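Local coordinates for protein Plm1 (Streptomyces sp. HK803, PDB 4HXY) that probably reduces the beta-keto group of a growing polyketide chain with NADPH, as the ketoreductase of the first module of phoslactomycin biosynthesis, at residues A[177-182]-A[399-404]; A[303-308]-A[343-348]; A[314-319]-A[353-358]. One frame throughout, in Å; residues are numbered along the deposited sequence.

Interaction 1 (A[177-182]-A[399-404])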
ATOM      1  N   PRO A 177       6.769 -18.959  -2.490  1.00  9.07           N
ATOM      2  CA  PRO A 177       6.523 -19.720  -3.707  1.00  9.39           C
ATOM      3  C   PRO A 177       5.495 -19.029  -4.596  1.00  9.24           C
ATOM      4  O   PRO A 177       4.577 -18.375  -4.097  1.00 11.02           O
ATOM      5  CB  PRO A 177       5.961 -21.048  -3.194  1.00  9.40           C
ATOM      6  CG  PRO A 177       6.428 -21.169  -1.806  1.00 10.10           C
ATOM      7  CD  PRO A 177       6.542 -19.765  -1.274  1.00  9.85           C
ATOM      8  N   ALA A 178       5.644 -19.192  -5.896  1.00 10.24           N
ATOM      9  CA  ALA A 178       4.619 -18.718  -6.870  1.00 10.32           C
ATOM     10  C   ALA A 178       3.511 -19.759  -6.975  1.00 11.91           C
ATOM     11  O   ALA A 178       3.788 -20.948  -7.145  1.00 10.43           O
ATOM     12  CB  ALA A 178       5.243 -18.472  -8.218  1.00 10.80           C
ATOM     13  N   PRO A 179       2.242 -19.325  -6.872  1.00 12.63           N
ATOM     14  CA  PRO A 179       1.113 -20.219  -7.013  1.00 13.36           C
ATOM     15  C   PRO A 179       1.127 -20.962  -8.361  1.00 13.22           C
ATOM     16  O   PRO A 179       1.510 -20.408  -9.369  1.00 14.03           O
ATOM     17  CB  PRO A 179      -0.097 -19.266  -6.934  1.00 13.27           C
ATOM     18  CG  PRO A 179       0.408 -18.116  -6.157  1.00 14.72           C
ATOM     19  CD  PRO A 179       1.804 -17.941  -6.607  1.00 13.10           C
ATOM     20  N   GLN A 180       0.721 -22.221  -8.342  0.50 13.88           N
ATOM     21  CA  GLN A 180       0.595 -23.016  -9.564  0.50 13.87           C
ATOM     22  C   GLN A 180      -0.878 -23.381  -9.698  0.50 13.89           C
ATOM     23  O   GLN A 180      -1.369 -24.251  -8.995  0.50 15.11           O
ATOM     24  CB  GLN A 180       1.502 -24.244  -9.491  0.50 14.10           C
ATOM     25  CG  GLN A 180       2.985 -23.881  -9.442  0.50 13.15           C
ATOM     26  CD  GLN A 180       3.906 -25.079  -9.320  0.50 11.63           C
ATOM     27  OE1 GLN A 180       5.111 -24.921  -9.095  0.50  9.71           O
ATOM     28  NE2 GLN A 180       3.356 -26.281  -9.497  0.50 14.01           N
ATOM     29  N   THR A 181      -1.569 -22.706 -10.614  1.00 14.20           N
ATOM     30  CA  THR A 181      -3.039 -22.646 -10.637  1.00 13.56           C
ATOM     31  C   THR A 181      -3.653 -22.994 -11.980  1.00 13.85           C
ATOM     32  O   THR A 181      -2.951 -23.114 -12.986  1.00 14.16           O
ATOM     33  CB  THR A 181      -3.549 -21.207 -10.307  1.00 13.60           C
ATOM     34  OG1 THR A 181      -3.337 -20.333 -11.435  1.00 13.18           O
ATOM     35  CG2 THR A 181      -2.869 -20.633  -9.059  1.00 12.29           C
ATOM     36  N   GLY A 182      -4.980 -23.105 -11.962  1.00 14.06           N
ATOM     37  CA  GLY A 182      -5.778 -23.156 -13.177  1.00 14.23           C
ATOM     38  C   GLY A 182      -5.921 -21.777 -13.806  1.00 14.07           C
ATOM     39  O   GLY A 182      -5.310 -20.795 -13.365  1.00 13.99           O
ATOM     40  N   ILE A 399      -4.737 -14.451  -8.399  1.00  7.52           N
ATOM     41  CA  ILE A 399      -6.182 -14.522  -8.274  1.00  7.65           C
ATOM     42  C   ILE A 399      -6.617 -15.943  -7.970  1.00  8.16           C
ATOM     43  O   ILE A 399      -7.487 -16.147  -7.115  1.00  8.96           O
ATOM     44  CB  ILE A 399      -6.891 -13.995  -9.565  1.00  7.33           C
ATOM     45  CG1 ILE A 399      -6.590 -12.519  -9.779  1.00  7.55           C
ATOM     46  CG2 ILE A 399      -8.429 -14.252  -9.507  1.00  7.88           C
ATOM     47  CD1 ILE A 399      -6.983 -11.990 -11.139  1.00  6.19           C
ATOM     48  N   MET A 400      -6.015 -16.914  -8.667  1.00  9.27           N
ATOM     49  CA  MET A 400      -6.477 -18.298  -8.643  1.00 10.88           C
ATOM     50  C   MET A 400      -5.815 -19.124  -7.537  1.00 12.51           C
ATOM     51  O   MET A 400      -6.090 -20.317  -7.404  1.00 12.74           O
ATOM     52  CB  MET A 400      -6.239 -18.957 -10.003  1.00 10.78           C
ATOM     53  CG  MET A 400      -7.092 -18.349 -11.150  1.00 10.51           C
ATOM     54  SD  MET A 400      -8.860 -18.481 -10.852  1.00 14.13           S
ATOM     55  CE  MET A 400      -9.173 -20.234 -11.112  1.00 14.14           C
ATOM     56  N   SER A 401      -4.950 -18.487  -6.761  1.00 14.26           N
ATOM     57  CA  SER A 401      -4.207 -19.159  -5.689  1.00 16.83           C
ATOM     58  C   SER A 401      -5.131 -19.891  -4.709  1.00 19.38           C
ATOM     59  O   SER A 401      -6.141 -19.341  -4.292  1.00 18.87           O
ATOM     60  CB  SER A 401      -3.370 -18.112  -4.940  1.00 16.36           C
ATOM     61  OG  SER A 401      -2.607 -18.700  -3.901  1.00 18.83           O
ATOM     62  N   ASP A 402      -4.776 -21.122  -4.349  1.00 22.63           N
ATOM     63  CA  ASP A 402      -5.608 -21.935  -3.437  1.00 25.33           C
ATOM     64  C   ASP A 402      -5.603 -21.393  -2.013  1.00 26.17           C
ATOM     65  O   ASP A 402      -6.496 -21.714  -1.220  1.00 27.59           O
ATOM     66  CB  ASP A 402      -5.225 -23.431  -3.443  1.00 25.96           C
ATOM     67  CG  ASP A 402      -3.727 -23.684  -3.301  1.00 29.46           C
ATOM     68  OD1 ASP A 402      -3.290 -24.824  -3.638  1.00 32.90           O
ATOM     69  OD2 ASP A 402      -2.981 -22.777  -2.864  1.00 34.71           O
ATOM     70  N   ARG A 403      -4.606 -20.570  -1.705  1.00 26.34           N
ATOM     71  CA  ARG A 403      -4.514 -19.920  -0.410  1.00 26.86           C
ATOM     72  C   ARG A 403      -4.443 -18.399  -0.523  1.00 25.92           C
ATOM     73  O   ARG A 403      -3.769 -17.840  -1.389  1.00 25.99           O
ATOM     74  CB  ARG A 403      -3.311 -20.452   0.354  1.00 27.58           C
ATOM     75  CG  ARG A 403      -3.592 -21.793   1.027  1.00 30.09           C
ATOM     76  CD  ARG A 403      -2.338 -22.374   1.651  1.00 32.22           C
ATOM     77  NE  ARG A 403      -1.321 -22.668   0.644  1.00 34.23           N
ATOM     78  CZ  ARG A 403      -1.394 -23.662  -0.244  1.00 35.71           C
ATOM     79  NH1 ARG A 403      -2.451 -24.479  -0.268  1.00 37.05           N
ATOM     80  NH2 ARG A 403      -0.397 -23.852  -1.118  1.00 35.39           N
ATOM     81  N   ALA A 404      -5.159 -17.750   0.382  1.00 25.17           N
ATOM     82  CA  ALA A 404      -5.222 -16.297   0.459  1.00 24.20           C
ATOM     83  C   ALA A 404      -3.863 -15.737   0.838  1.00 23.46           C
ATOM     84  O   ALA A 404      -3.153 -16.319   1.644  1.00 23.96           O
ATOM     85  CB  ALA A 404      -6.264 -15.889   1.500  1.00 24.57           C
TER
HETATM   86  O   HOH W   1      -6.551 -22.936  -9.658  1.00 30.86           O

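Interaction 2 (A[303-308]-A[343-348])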
ATOM      1  N   GLY A 303     -11.678   5.274  -4.132  1.00  7.83           N
ATOM      2  CA  GLY A 303     -12.246   4.370  -5.141  1.00  7.56           C
ATOM      3  C   GLY A 303     -12.398   2.939  -4.652  1.00  7.02           C
ATOM      4  O   GLY A 303     -13.449   2.326  -4.781  1.00  7.82           O
ATOM      5  N   ALA A 304     -11.337   2.380  -4.086  1.00  7.16           N
ATOM      6  CA  ALA A 304     -11.396   1.012  -3.600  1.00  5.91           C
ATOM      7  C   ALA A 304     -12.400   0.825  -2.471  1.00  6.57           C
ATOM      8  O   ALA A 304     -13.113  -0.195  -2.439  1.00  7.35           O
ATOM      9  CB  ALA A 304     -10.016   0.548  -3.168  1.00  6.19           C
ATOM     10  N   LEU A 305     -12.448   1.793  -1.548  1.00  6.29           N
ATOM     11  CA  LEU A 305     -13.355   1.739  -0.418  1.00  6.80           C
ATOM     12  C   LEU A 305     -14.795   1.826  -0.909  1.00  7.45           C
ATOM     13  O   LEU A 305     -15.673   1.147  -0.380  1.00  8.90           O
ATOM     14  CB  LEU A 305     -13.088   2.873   0.562  1.00  7.11           C
ATOM     15  CG  LEU A 305     -11.828   2.659   1.408  1.00  7.76           C
ATOM     16  CD1 LEU A 305     -11.409   3.967   2.099  1.00  9.70           C
ATOM     17  CD2 LEU A 305     -11.936   1.521   2.421  1.00  8.55           C
ATOM     18  N   LEU A 306     -15.023   2.669  -1.908  1.00  7.93           N
ATOM     19  CA  LEU A 306     -16.383   2.816  -2.461  1.00  8.34           C
ATOM     20  C   LEU A 306     -16.792   1.524  -3.164  1.00  8.50           C
ATOM     21  O   LEU A 306     -17.909   1.022  -2.957  1.00  9.02           O
ATOM     22  CB  LEU A 306     -16.443   3.994  -3.422  1.00  8.37           C
ATOM     23  CG  LEU A 306     -17.808   4.345  -4.028  1.00  9.91           C
ATOM     24  CD1 LEU A 306     -18.855   4.615  -2.953  1.00 11.44           C
ATOM     25  CD2 LEU A 306     -17.651   5.539  -4.954  1.00 10.47           C
ATOM     26  N   LEU A 307     -15.874   0.939  -3.934  1.00  8.69           N
ATOM     27  CA  LEU A 307     -16.154  -0.328  -4.615  1.00  9.14           C
ATOM     28  C   LEU A 307     -16.469  -1.438  -3.622  1.00  9.21           C
ATOM     29  O   LEU A 307     -17.367  -2.239  -3.841  1.00  9.51           O
ATOM     30  CB  LEU A 307     -14.995  -0.761  -5.496  1.00  9.44           C
ATOM     31  CG  LEU A 307     -14.782   0.052  -6.773  1.00  9.55           C
ATOM     32  CD1 LEU A 307     -13.334  -0.091  -7.265  1.00 11.03           C
ATOM     33  CD2 LEU A 307     -15.779  -0.355  -7.857  1.00 12.57           C
ATOM     34  N   ASP A 308     -15.682  -1.521  -2.555  1.00  8.56           N
ATOM     35  CA  ASP A 308     -15.873  -2.530  -1.531  1.00  8.61           C
ATOM     36  C   ASP A 308     -17.264  -2.380  -0.911  1.00  8.58           C
ATOM     37  O   ASP A 308     -17.979  -3.368  -0.704  1.00  9.85           O
ATOM     38  CB  ASP A 308     -14.783  -2.397  -0.454  1.00  8.34           C
ATOM     39  CG  ASP A 308     -15.020  -3.295   0.752  1.00 11.15           C
ATOM     40  OD1 ASP A 308     -15.011  -4.532   0.630  1.00 13.15           O
ATOM     41  OD2 ASP A 308     -15.215  -2.745   1.840  1.00 14.16           O
ATOM     42  N   ASP A 343      -3.492  -2.843   0.244  1.00  6.42           N
ATOM     43  CA  ASP A 343      -3.120  -4.145   0.776  1.00  6.46           C
ATOM     44  C   ASP A 343      -3.948  -4.422   2.021  1.00  6.14           C
ATOM     45  O   ASP A 343      -4.403  -5.544   2.226  1.00  6.43           O
ATOM     46  CB  ASP A 343      -1.616  -4.189   1.089  1.00  7.20           C
ATOM     47  CG  ASP A 343      -0.747  -3.899  -0.137  1.00 11.55           C
ATOM     48  OD1 ASP A 343      -1.257  -3.973  -1.285  1.00 12.60           O
ATOM     49  OD2 ASP A 343       0.474  -3.607   0.031  1.00 12.33           O
ATOM     50  N   ALA A 344      -4.177  -3.388   2.838  1.00  5.88           N
ATOM     51  CA  ALA A 344      -4.972  -3.561   4.060  1.00  5.42           C
ATOM     52  C   ALA A 344      -6.433  -3.827   3.760  1.00  5.29           C
ATOM     53  O   ALA A 344      -7.053  -4.620   4.446  1.00  6.23           O
ATOM     54  CB  ALA A 344      -4.853  -2.369   4.995  1.00  6.18           C
ATOM     55  N   LEU A 345      -6.969  -3.163   2.735  1.00  5.19           N
ATOM     56  CA  LEU A 345      -8.358  -3.367   2.354  1.00  4.62           C
ATOM     57  C   LEU A 345      -8.565  -4.817   1.905  1.00  5.17           C
ATOM     58  O   LEU A 345      -9.576  -5.415   2.262  1.00  5.11           O
ATOM     59  CB  LEU A 345      -8.770  -2.417   1.243  1.00  4.66           C
ATOM     60  CG  LEU A 345     -10.177  -2.602   0.713  1.00  6.73           C
ATOM     61  CD1 LEU A 345     -11.221  -2.441   1.811  1.00  5.26           C
ATOM     62  CD2 LEU A 345     -10.384  -1.622  -0.443  1.00  6.91           C
ATOM     63  N   ALA A 346      -7.631  -5.392   1.147  1.00  5.11           N
ATOM     64  CA  ALA A 346      -7.791  -6.785   0.753  1.00  5.82           C
ATOM     65  C   ALA A 346      -7.859  -7.675   1.989  1.00  6.16           C
ATOM     66  O   ALA A 346      -8.681  -8.588   2.046  1.00  7.22           O
ATOM     67  CB  ALA A 346      -6.702  -7.244  -0.207  1.00  6.32           C
ATOM     68  N   ARG A 347      -6.984  -7.432   2.968  1.00  6.49           N
ATOM     69  CA  ARG A 347      -7.012  -8.213   4.218  1.00  7.64           C
ATOM     70  C   ARG A 347      -8.355  -8.049   4.932  1.00  7.21           C
ATOM     71  O   ARG A 347      -8.928  -9.020   5.428  1.00  7.22           O
ATOM     72  CB  ARG A 347      -5.868  -7.802   5.149  1.00  8.33           C
ATOM     73  CG  ARG A 347      -4.513  -8.208   4.658  1.00 13.03           C
ATOM     74  CD  ARG A 347      -3.414  -8.085   5.711  1.00 18.44           C
ATOM     75  NE  ARG A 347      -3.056  -6.694   5.983  1.00 22.75           N
ATOM     76  CZ  ARG A 347      -3.379  -6.008   7.079  1.00 23.75           C
ATOM     77  NH1 ARG A 347      -4.072  -6.571   8.080  1.00 25.62           N
ATOM     78  NH2 ARG A 347      -2.980  -4.741   7.178  1.00 24.83           N
ATOM     79  N   ARG A 348      -8.835  -6.820   4.976  1.00  6.47           N
ATOM     80  CA  ARG A 348     -10.081  -6.491   5.662  1.00  7.13           C
ATOM     81  C   ARG A 348     -11.252  -7.226   5.025  1.00  7.61           C
ATOM     82  O   ARG A 348     -12.090  -7.822   5.720  1.00  6.63           O
ATOM     83  CB  ARG A 348     -10.325  -4.983   5.673  1.00  6.94           C
ATOM     84  CG  ARG A 348     -11.439  -4.548   6.593  1.00  8.42           C
ATOM     85  CD  ARG A 348     -11.705  -3.068   6.486  1.00  9.12           C
ATOM     86  NE  ARG A 348     -12.498  -2.727   5.303  1.00 10.72           N
ATOM     87  CZ  ARG A 348     -12.913  -1.503   5.000  1.00 11.31           C
ATOM     88  NH1 ARG A 348     -12.591  -0.469   5.765  1.00 11.83           N
ATOM     89  NH2 ARG A 348     -13.669  -1.311   3.928  1.00 11.46           N
TER
HETATM   90  O   HOH W   2     -13.796  -4.681   3.625  1.00 11.53           O

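Interaction 3 (A[314-319]-A[353-358])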
ATOM      1  N   LEU A 314     -19.015 -10.422  -4.777  1.00 14.34           N
ATOM      2  CA  LEU A 314     -18.235 -10.544  -6.017  1.00 12.80           C
ATOM      3  C   LEU A 314     -17.515 -11.874  -6.042  1.00 12.14           C
ATOM      4  O   LEU A 314     -17.144 -12.405  -4.984  1.00 12.70           O
ATOM      5  CB  LEU A 314     -17.176  -9.448  -6.118  1.00 11.81           C
ATOM      6  CG  LEU A 314     -17.671  -8.010  -6.175  1.00 10.23           C
ATOM      7  CD1 LEU A 314     -16.503  -7.024  -5.974  1.00  9.60           C
ATOM      8  CD2 LEU A 314     -18.390  -7.782  -7.501  1.00 10.78           C
ATOM      9  N   ASP A 315     -17.294 -12.384  -7.249  1.00 10.56           N
ATOM     10  CA  ASP A 315     -16.451 -13.547  -7.493  1.00 10.34           C
ATOM     11  C   ASP A 315     -14.981 -13.226  -7.211  1.00  9.37           C
ATOM     12  O   ASP A 315     -14.220 -14.103  -6.776  1.00  9.34           O
ATOM     13  CB  ASP A 315     -16.554 -14.011  -8.956  1.00 10.38           C
ATOM     14  CG  ASP A 315     -17.936 -14.577  -9.319  1.00 13.27           C
ATOM     15  OD1 ASP A 315     -18.665 -14.993  -8.411  1.00 17.97           O
ATOM     16  OD2 ASP A 315     -18.269 -14.620 -10.526  1.00 16.99           O
ATOM     17  N   ASP A 316     -14.582 -11.997  -7.551  1.00  9.13           N
ATOM     18  CA  ASP A 316     -13.216 -11.523  -7.393  1.00  9.04           C
ATOM     19  C   ASP A 316     -13.163 -10.016  -7.217  1.00  8.22           C
ATOM     20  O   ASP A 316     -13.955  -9.283  -7.813  1.00  7.73           O
ATOM     21  CB  ASP A 316     -12.360 -11.934  -8.600  1.00  9.37           C
ATOM     22  CG  ASP A 316     -11.888 -13.352  -8.500  1.00 11.00           C
ATOM     23  OD1 ASP A 316     -11.229 -13.692  -7.482  1.00 11.07           O
ATOM     24  OD2 ASP A 316     -12.203 -14.135  -9.428  1.00 13.16           O
ATOM     25  N   PHE A 317     -12.223  -9.579  -6.394  1.00  7.15           N
ATOM     26  CA  PHE A 317     -11.988  -8.167  -6.107  1.00  6.95           C
ATOM     27  C   PHE A 317     -10.480  -8.006  -6.090  1.00  6.80           C
ATOM     28  O   PHE A 317      -9.827  -8.409  -5.116  1.00  5.95           O
ATOM     29  CB  PHE A 317     -12.613  -7.848  -4.746  1.00  6.19           C
ATOM     30  CG  PHE A 317     -12.560  -6.402  -4.334  1.00  8.71           C
ATOM     31  CD1 PHE A 317     -13.561  -5.527  -4.686  1.00  9.31           C
ATOM     32  CD2 PHE A 317     -11.571  -5.955  -3.490  1.00  9.52           C
ATOM     33  CE1 PHE A 317     -13.546  -4.198  -4.263  1.00 11.56           C
ATOM     34  CE2 PHE A 317     -11.555  -4.623  -3.051  1.00 10.35           C
ATOM     35  CZ  PHE A 317     -12.534  -3.747  -3.460  1.00 10.09           C
ATOM     36  N   VAL A 318      -9.951  -7.452  -7.181  1.00  5.14           N
ATOM     37  CA  VAL A 318      -8.527  -7.482  -7.480  1.00  5.83           C
ATOM     38  C   VAL A 318      -8.000  -6.060  -7.442  1.00  5.99           C
ATOM     39  O   VAL A 318      -8.420  -5.212  -8.226  1.00  6.26           O
ATOM     40  CB  VAL A 318      -8.241  -8.107  -8.852  1.00  5.02           C
ATOM     41  CG1 VAL A 318      -6.729  -8.215  -9.117  1.00  5.20           C
ATOM     42  CG2 VAL A 318      -8.884  -9.508  -8.930  1.00  6.01           C
ATOM     43  N   LEU A 319      -7.084  -5.817  -6.525  1.00  5.24           N
ATOM     44  CA  LEU A 319      -6.474  -4.481  -6.379  1.00  4.60           C
ATOM     45  C   LEU A 319      -5.053  -4.441  -6.952  1.00  5.72           C
ATOM     46  O   LEU A 319      -4.238  -5.297  -6.651  1.00  5.68           O
ATOM     47  CB  LEU A 319      -6.470  -4.089  -4.900  1.00  4.66           C
ATOM     48  CG  LEU A 319      -7.842  -4.133  -4.219  1.00  5.27           C
ATOM     49  CD1 LEU A 319      -7.737  -3.806  -2.721  1.00  8.58           C
ATOM     50  CD2 LEU A 319      -8.834  -3.208  -4.885  1.00  8.31           C
ATOM     51  N   GLY A 353     -15.035 -12.446   5.074  1.00  9.72           N
ATOM     52  CA  GLY A 353     -15.493 -13.641   4.389  1.00 10.76           C
ATOM     53  C   GLY A 353     -15.671 -13.445   2.896  1.00 11.31           C
ATOM     54  O   GLY A 353     -16.354 -14.239   2.236  1.00 13.45           O
ATOM     55  N   LYS A 354     -15.034 -12.410   2.349  1.00 11.20           N
ATOM     56  CA  LYS A 354     -15.171 -12.084   0.933  1.00 11.47           C
ATOM     57  C   LYS A 354     -13.849 -12.280   0.199  1.00 11.52           C
ATOM     58  O   LYS A 354     -12.785 -12.161   0.798  1.00 12.25           O
ATOM     59  CB  LYS A 354     -15.621 -10.649   0.780  1.00 11.92           C
ATOM     60  CG  LYS A 354     -17.007 -10.345   1.372  1.00 14.70           C
ATOM     61  CD  LYS A 354     -17.315  -8.870   1.273  1.00 17.11           C
ATOM     62  CE  LYS A 354     -18.589  -8.490   2.030  1.00 19.31           C
ATOM     63  NZ  LYS A 354     -19.754  -9.369   1.682  1.00 20.71           N
ATOM     64  N   ARG A 355     -13.915 -12.602  -1.086  1.00 10.67           N
ATOM     65  CA  ARG A 355     -12.701 -12.746  -1.888  1.00 10.33           C
ATOM     66  C   ARG A 355     -12.057 -11.391  -2.154  1.00  9.32           C
ATOM     67  O   ARG A 355     -12.750 -10.407  -2.390  1.00 10.37           O
ATOM     68  CB  ARG A 355     -12.991 -13.476  -3.210  1.00 11.67           C
ATOM     69  CG  ARG A 355     -13.047 -15.006  -3.010  1.00 11.46           C
ATOM     70  CD  ARG A 355     -13.327 -15.750  -4.275  1.00 12.92           C
ATOM     71  NE  ARG A 355     -12.272 -15.571  -5.261  1.00 13.40           N
ATOM     72  CZ  ARG A 355     -11.136 -16.259  -5.308  1.00 15.37           C
ATOM     73  NH1 ARG A 355     -10.265 -15.998  -6.282  1.00 16.25           N
ATOM     74  NH2 ARG A 355     -10.859 -17.197  -4.406  1.00 15.73           N
ATOM     75  N   ALA A 356     -10.726 -11.354  -2.058  1.00  7.77           N
ATOM     76  CA  ALA A 356      -9.951 -10.152  -2.387  1.00  6.90           C
ATOM     77  C   ALA A 356      -8.488 -10.486  -2.492  1.00  6.34           C
ATOM     78  O   ALA A 356      -7.978 -11.290  -1.723  1.00  6.44           O
ATOM     79  CB  ALA A 356     -10.141  -9.051  -1.345  1.00  6.85           C
ATOM     80  N   VAL A 357      -7.810  -9.902  -3.474  1.00  5.39           N
ATOM     81  CA  VAL A 357      -6.362  -9.936  -3.538  1.00  5.47           C
ATOM     82  C   VAL A 357      -5.818  -8.577  -3.948  1.00  6.20           C
ATOM     83  O   VAL A 357      -6.382  -7.920  -4.825  1.00  5.92           O
ATOM     84  CB  VAL A 357      -5.837 -11.019  -4.471  1.00  5.42           C
ATOM     85  CG1 VAL A 357      -6.324 -10.822  -5.948  1.00  8.00           C
ATOM     86  CG2 VAL A 357      -4.267 -11.128  -4.337  1.00  6.06           C
ATOM     87  N   SER A 358      -4.722  -8.181  -3.301  1.00  6.29           N
ATOM     88  CA  SER A 358      -3.983  -6.991  -3.684  1.00  5.98           C
ATOM     89  C   SER A 358      -2.621  -7.429  -4.155  1.00  6.59           C
ATOM     90  O   SER A 358      -1.858  -8.016  -3.381  1.00  7.52           O
ATOM     91  CB  SER A 358      -3.844  -6.041  -2.508  1.00  6.67           C
ATOM     92  OG  SER A 358      -3.200  -4.832  -2.897  1.00  9.09           O
TER
HETATM   93  O   HOH W   3     -15.306 -10.503  -3.273  1.00 18.00           O
HETATM   94  O   HOH W   4     -16.367 -13.536  -2.434  1.00 24.60           O

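Interaction 1 (A[177-182]-A[399-404])
Residues 177-182 form an extended loop without regular secondary structure that runs past the C-terminal part of helix 388-400 and the loop that follows, in 399-404. The backbones come nearest at Pro-179 and Ser-401, whose CA atoms are 5.6 Å apart, and remain close at Thr-181 and Met-400. The gap is bridged by side chains and a water. Thr-181 and Met-400 carry most of the contact. Thr-181 OG1 sits in the crowded position between backbone N and carbonyl carbon (chi1 74°), from which it bonds forward to Gly-182 O at 2.8 Å, on a lone pair of that carbonyl. Thr-181 OG1 and CB both lie 3.5 Å from Met-400 CB, and the methyl CG2 rests on the Met-400 carbonyl. The methionine chain is bent at chi2 and chi3, crosses the threonine obliquely, and brings its CG to 3.8 Å from Gly-182 O. Pro-179, with its rigid puckered ring, lays CB and CG against Ser-401 CB and OG, with CG 3.8 Å from OG. A water accepts from Gly-182 N at 2.8 Å and donates weakly to Met-400 O. Outside the pair, Gln-397 on helix 388-400 donates to Pro-179 O and Trp-7 of strand 6-14 packs on Pro-179, so this surface linker between strands 167-175 and 189-193 is held against the C-terminal part of helix 388-400.

Interaction 2 (A[303-308]-A[343-348])
Arg-348 reaches from helix 333-351 across to helix 290-310. Its CB points toward the neighbouring helix, and CG lies anti to the backbone N, so the chain leaves straight before bending at chi3. That bend brings the guanidinium to Leu-305 and Asp-308. NE donates to a water at 2.9 Å, and the same water lies 3.0 Å from Asp-308 OD2, placed to donate. CZ and NH1 pass near the methyl CD2 of Leu-305, whose side chain crosses the arginine at about a right angle. At the tip, NH2 lies 3.6 Å from Leu-305 CD2 and makes a salt bridge to Asp-308 OD2 at 3.0 Å, the N-H...O angle being 145°. The oxygen lies close to the guanidinium plane but is approached from above the carboxylate plane, the two planes being 45° apart. Arg-349 holds the other oxygen, OD1, in a second salt bridge, so Asp-308 is gripped by two arginines; their charges would probably keep it ionised although it is buried.

Beneath this polar layer Leu-345 fills the interface. With CG anti to the backbone N, it sends CD2 to Ala-304 CB at 3.5 Å and CD1 toward Leu-305 CD2 and the Asp-308 carboxylate. The small Ala-304 lets the branched Leu-345 come in close. The sheet side is closed by Phe-317 and Leu-319 of strand 316-322, and helix 105-120 covers Leu-305, Leu-345 and Arg-348.

The axes of the two short helical segments come within 10.9 Å and run nearly parallel, crossing at -15°. Such near-parallel helices side by side form one helical layer of the Rossmann fold of short-chain dehydrogenases/reductases, whose parallel sheet has helices on both faces; the Ala-304 side chain is about 10 Å from the bound NADPH.

Interaction 3 (A[314-319]-A[353-358])
The pair closes most tightly where 316-319 and 357-358 run side by side as parallel strands. Leu-319 N donates to Val-357 O at 2.8 Å, almost straight at 176°, and Val-357 N donates to Phe-317 O at 3.0 Å; both N-H groups come nearly along the C=O axis. Ala-356 CA adds a CA-H...O contact to Phe-317 O. Val-318 and Val-357 point to one face, where their CG1 methyls meet at 4.1 Å, whereas Leu-319 and Ser-358 point to the other. Beta-branched valines suit strands, and Ser-358 OG finds a polar partner in Asp-343 of helix 333-351. These are neighbouring strands of the parallel sheet in the Rossmann fold that binds NADPH, Val-318 being bonded in turn to strand 270-275. Toward the strand starts, around exposed Arg-355, direct backbone hydrogen bonds stop and side chains and waters take over. Arg-355 lies alongside Asp-316 and grips OD1 side-on with two nitrogens: NH1 at 2.8 Å on the syn lone pair, NE at 3.1 Å from above the carboxylate plane. The planes stand 75° apart. NE also bonds weakly to Asp-315 O, while NH1 has a further acceptor in Ile-399 O of helix 388-400. At the outer end, one water accepts from Arg-355 N and donates to Leu-314 O, and another lies between Leu-314 O and Arg-355 O, 2.7 Å from the latter.

Interactions 2 and 3 cross along the chain, in the order 303-308, 314-319, 343-348, 353-358: helix 290-310 leads into strand 316-322, and helix 333-351 into strand 357-361. Their centres are 9 Å apart, so the paired helices lie directly on the paired strands, Ala-304 and Ala-346 packing on Phe-317 and Ala-356. Interaction 1 encloses both in sequence. Its centre is 14 Å from interaction 3, which it touches through Ile-399 against Asp-316, Val-318 and Val-357, and 21 Å from interaction 2, which it does not touch. Helix 388-400 thus joins the linker at the surface to the NADPH-binding Rossmann core of the ketoreductase.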